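Local coordinates for ectonucleoside triphosphate diphosphohydrolase 4 (Homo sapiens, PDB 6WG5), which belongs to the GDA1/CD39 family of nucleoside phosphatases, whose fold is related to that of actin and its ATPase relatives, at residues F457-P460 and V461-S465. Residues are numbered along the deposited sequence; the frame is centred on the assembly and turned at random.
Sequences FSFP and VNYKS
Phe459 and Tyr463, four residues apart on one continuous loop, meet as a T-shaped aromatic pair. Their ring centroids lie 5.0 Å apart with the planes at 71°, and the edge of Phe459 points at the face of Tyr463. The CD1-CE1 side of the phenylalanine ring does the touching: CD1 stands over the centre of the tyrosine ring, Phe459 CD1 to Tyr463 CE1 measuring 3.8 Å, and Phe459 CE1 lies 3.8 Å from Tyr463 CZ. The opposite face of that ring carries the backbone N of Ser465 near its rim, so the phenol lies between an aromatic edge and its own following backbone. In Tyr463, CG lies anti to the N that closes the turn (chi1 -166°) and beside the carbonyl carbon, which carries the ring away from that N-H.

A second apolar contact is looser, Pro460 CD lying 4.1 Å from Tyr463 CD2.

The chain reverses in a type I beta turn from Pro460 to Tyr463, so that Tyr463 comes close to Phe459, the residue just before the turn. It is closed by the hydrogen bond from Tyr463 N to Pro460 O, 2.9 Å long with an angle of 154° at the hydrogen. Val461 and Asn462 occupy the exposed corner of the turn.

Among polar side chains, Tyr463 OH is hydrogen-bonded to Ser379 OG, which anchors the far end of the ring.

Phe459 also stacks on Phe453 of helix 436-456 and meets Phe381 and Phe376 edge-to-face, extending the pair into an aromatic cluster. The loop 457-465, which contains this turn, links helix 436-456 to strand 466-468, an outermost strand of its mixed sheet, which runs parallel to strand 381-385.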
ATOM      1  N   PHE A 457     -12.190 -10.963  -3.412  1.00 30.71           N
ATOM      2  CA  PHE A 457     -12.715 -10.034  -2.423  1.00 29.44           C
ATOM      3  C   PHE A 457     -14.215  -9.802  -2.558  1.00 32.63           C
ATOM      4  O   PHE A 457     -14.797  -9.120  -1.708  1.00 33.87           O
ATOM      5  CB  PHE A 457     -11.980  -8.691  -2.523  1.00 29.59           C
ATOM      6  CG  PHE A 457     -10.504  -8.782  -2.238  1.00 27.87           C
ATOM      7  CD1 PHE A 457     -10.038  -9.458  -1.124  1.00 28.27           C
ATOM      8  CD2 PHE A 457      -9.584  -8.194  -3.090  1.00 30.08           C
ATOM      9  CE1 PHE A 457      -8.683  -9.539  -0.861  1.00 29.32           C
ATOM     10  CE2 PHE A 457      -8.227  -8.275  -2.833  1.00 25.35           C
ATOM     11  CZ  PHE A 457      -7.778  -8.948  -1.718  1.00 26.01           C
ATOM     12  N   SER A 458     -14.845 -10.339  -3.604  1.00 28.75           N
ATOM     13  CA  SER A 458     -16.300 -10.363  -3.744  1.00 28.29           C
ATOM     14  C   SER A 458     -16.886  -8.985  -4.038  1.00 29.45           C
ATOM     15  O   SER A 458     -18.003  -8.679  -3.614  1.00 32.32           O
ATOM     16  CB  SER A 458     -16.968 -10.957  -2.498  1.00 33.11           C
ATOM     17  OG  SER A 458     -16.534 -12.288  -2.274  1.00 41.89           O
ATOM     18  N   PHE A 459     -16.158  -8.145  -4.766  1.00 28.82           N
ATOM     19  CA  PHE A 459     -16.724  -6.872  -5.193  1.00 26.34           C
ATOM     20  C   PHE A 459     -17.772  -7.115  -6.279  1.00 28.99           C
ATOM     21  O   PHE A 459     -17.536  -7.903  -7.200  1.00 27.48           O
ATOM     22  CB  PHE A 459     -15.634  -5.939  -5.722  1.00 25.29           C
ATOM     23  CG  PHE A 459     -14.872  -5.217  -4.644  1.00 24.84           C
ATOM     24  CD1 PHE A 459     -15.204  -3.919  -4.296  1.00 25.64           C
ATOM     25  CD2 PHE A 459     -13.823  -5.834  -3.983  1.00 24.63           C
ATOM     26  CE1 PHE A 459     -14.507  -3.248  -3.307  1.00 26.14           C
ATOM     27  CE2 PHE A 459     -13.122  -5.169  -2.994  1.00 27.05           C
ATOM     28  CZ  PHE A 459     -13.464  -3.873  -2.656  1.00 28.54           C
ATOM     29  N   PRO A 460     -18.934  -6.464  -6.204  1.00 34.60           N
ATOM     30  CA  PRO A 460     -19.950  -6.669  -7.242  1.00 27.80           C
ATOM     31  C   PRO A 460     -19.406  -6.338  -8.623  1.00 27.47           C
ATOM     32  O   PRO A 460     -18.574  -5.446  -8.790  1.00 24.82           O
ATOM     33  CB  PRO A 460     -21.076  -5.709  -6.838  1.00 30.75           C
ATOM     34  CG  PRO A 460     -20.866  -5.450  -5.392  1.00 33.01           C
ATOM     35  CD  PRO A 460     -19.391  -5.520  -5.168  1.00 36.69           C
ATOM     36  N   VAL A 461     -19.886  -7.080  -9.624  1.00 38.22           N
ATOM     37  CA  VAL A 461     -19.480  -6.816 -11.002  1.00 36.47           C
ATOM     38  C   VAL A 461     -19.836  -5.387 -11.391  1.00 31.96           C
ATOM     39  O   VAL A 461     -19.097  -4.724 -12.130  1.00 35.44           O
ATOM     40  CB  VAL A 461     -20.123  -7.840 -11.953  1.00 40.95           C
ATOM     41  CG1 VAL A 461     -19.868  -7.461 -13.410  1.00 41.60           C
ATOM     42  CG2 VAL A 461     -19.583  -9.232 -11.662  1.00 46.10           C
ATOM     43  N   ASN A 462     -20.966  -4.894 -10.900  1.00 33.75           N
ATOM     44  CA  ASN A 462     -21.415  -3.541 -11.192  1.00 39.12           C
ATOM     45  C   ASN A 462     -20.772  -2.491 -10.293  1.00 40.25           C
ATOM     46  O   ASN A 462     -21.215  -1.339 -10.311  1.00 40.24           O
ATOM     47  CB  ASN A 462     -22.937  -3.458 -11.061  1.00 46.39           C
ATOM     48  CG  ASN A 462     -23.418  -3.805  -9.665  1.00 57.61           C
ATOM     49  OD1 ASN A 462     -23.045  -4.837  -9.108  1.00 64.17           O
ATOM     50  ND2 ASN A 462     -24.239  -2.936  -9.088  1.00 61.74           N
ATOM     51  N   TYR A 463     -19.751  -2.846  -9.516  1.00 37.98           N
ATOM     52  CA  TYR A 463     -19.135  -1.886  -8.607  1.00 35.68           C
ATOM     53  C   TYR A 463     -18.628  -0.675  -9.381  1.00 32.85           C
ATOM     54  O   TYR A 463     -17.900  -0.813 -10.367  1.00 35.43           O
ATOM     55  CB  TYR A 463     -17.989  -2.546  -7.839  1.00 30.49           C
ATOM     56  CG  TYR A 463     -17.518  -1.749  -6.641  1.00 33.55           C
ATOM     57  CD1 TYR A 463     -16.264  -1.156  -6.625  1.00 32.27           C
ATOM     58  CD2 TYR A 463     -18.334  -1.589  -5.528  1.00 37.36           C
ATOM     59  CE1 TYR A 463     -15.832  -0.426  -5.533  1.00 35.04           C
ATOM     60  CE2 TYR A 463     -17.912  -0.861  -4.432  1.00 39.12           C
ATOM     61  CZ  TYR A 463     -16.659  -0.284  -4.439  1.00 38.66           C
ATOM     62  OH  TYR A 463     -16.236   0.442  -3.350  1.00 36.14           O
ATOM     63  N   LYS A 464     -19.014   0.516  -8.927  1.00 34.09           N
ATOM     64  CA  LYS A 464     -18.716   1.752  -9.638  1.00 38.97           C
ATOM     65  C   LYS A 464     -17.746   2.660  -8.899  1.00 34.58           C
ATOM     66  O   LYS A 464     -17.449   3.751  -9.398  1.00 32.95           O
ATOM     67  CB  LYS A 464     -20.015   2.528  -9.915  1.00 42.95           C
ATOM     68  CG  LYS A 464     -21.002   1.813 -10.830  1.00 51.54           C
ATOM     69  CD  LYS A 464     -20.474   1.692 -12.260  1.00 62.22           C
ATOM     70  CE  LYS A 464     -21.067   0.491 -12.988  1.00 69.70           C
ATOM     71  NZ  LYS A 464     -20.002  -0.453 -13.443  1.00 70.90           N
ATOM     72  N   SER A 465     -17.230   2.246  -7.741  1.00 32.06           N
ATOM     73  CA  SER A 465     -16.467   3.134  -6.871  1.00 24.82           C
ATOM     74  C   SER A 465     -15.001   2.729  -6.742  1.00 22.86           C
ATOM     75  O   SER A 465     -14.348   3.105  -5.763  1.00 28.17           O
ATOM     76  CB  SER A 465     -17.122   3.191  -5.494  1.00 25.52           C
ATOM     77  OG  SER A 465     -18.493   3.520  -5.610  1.00 31.57           O
TER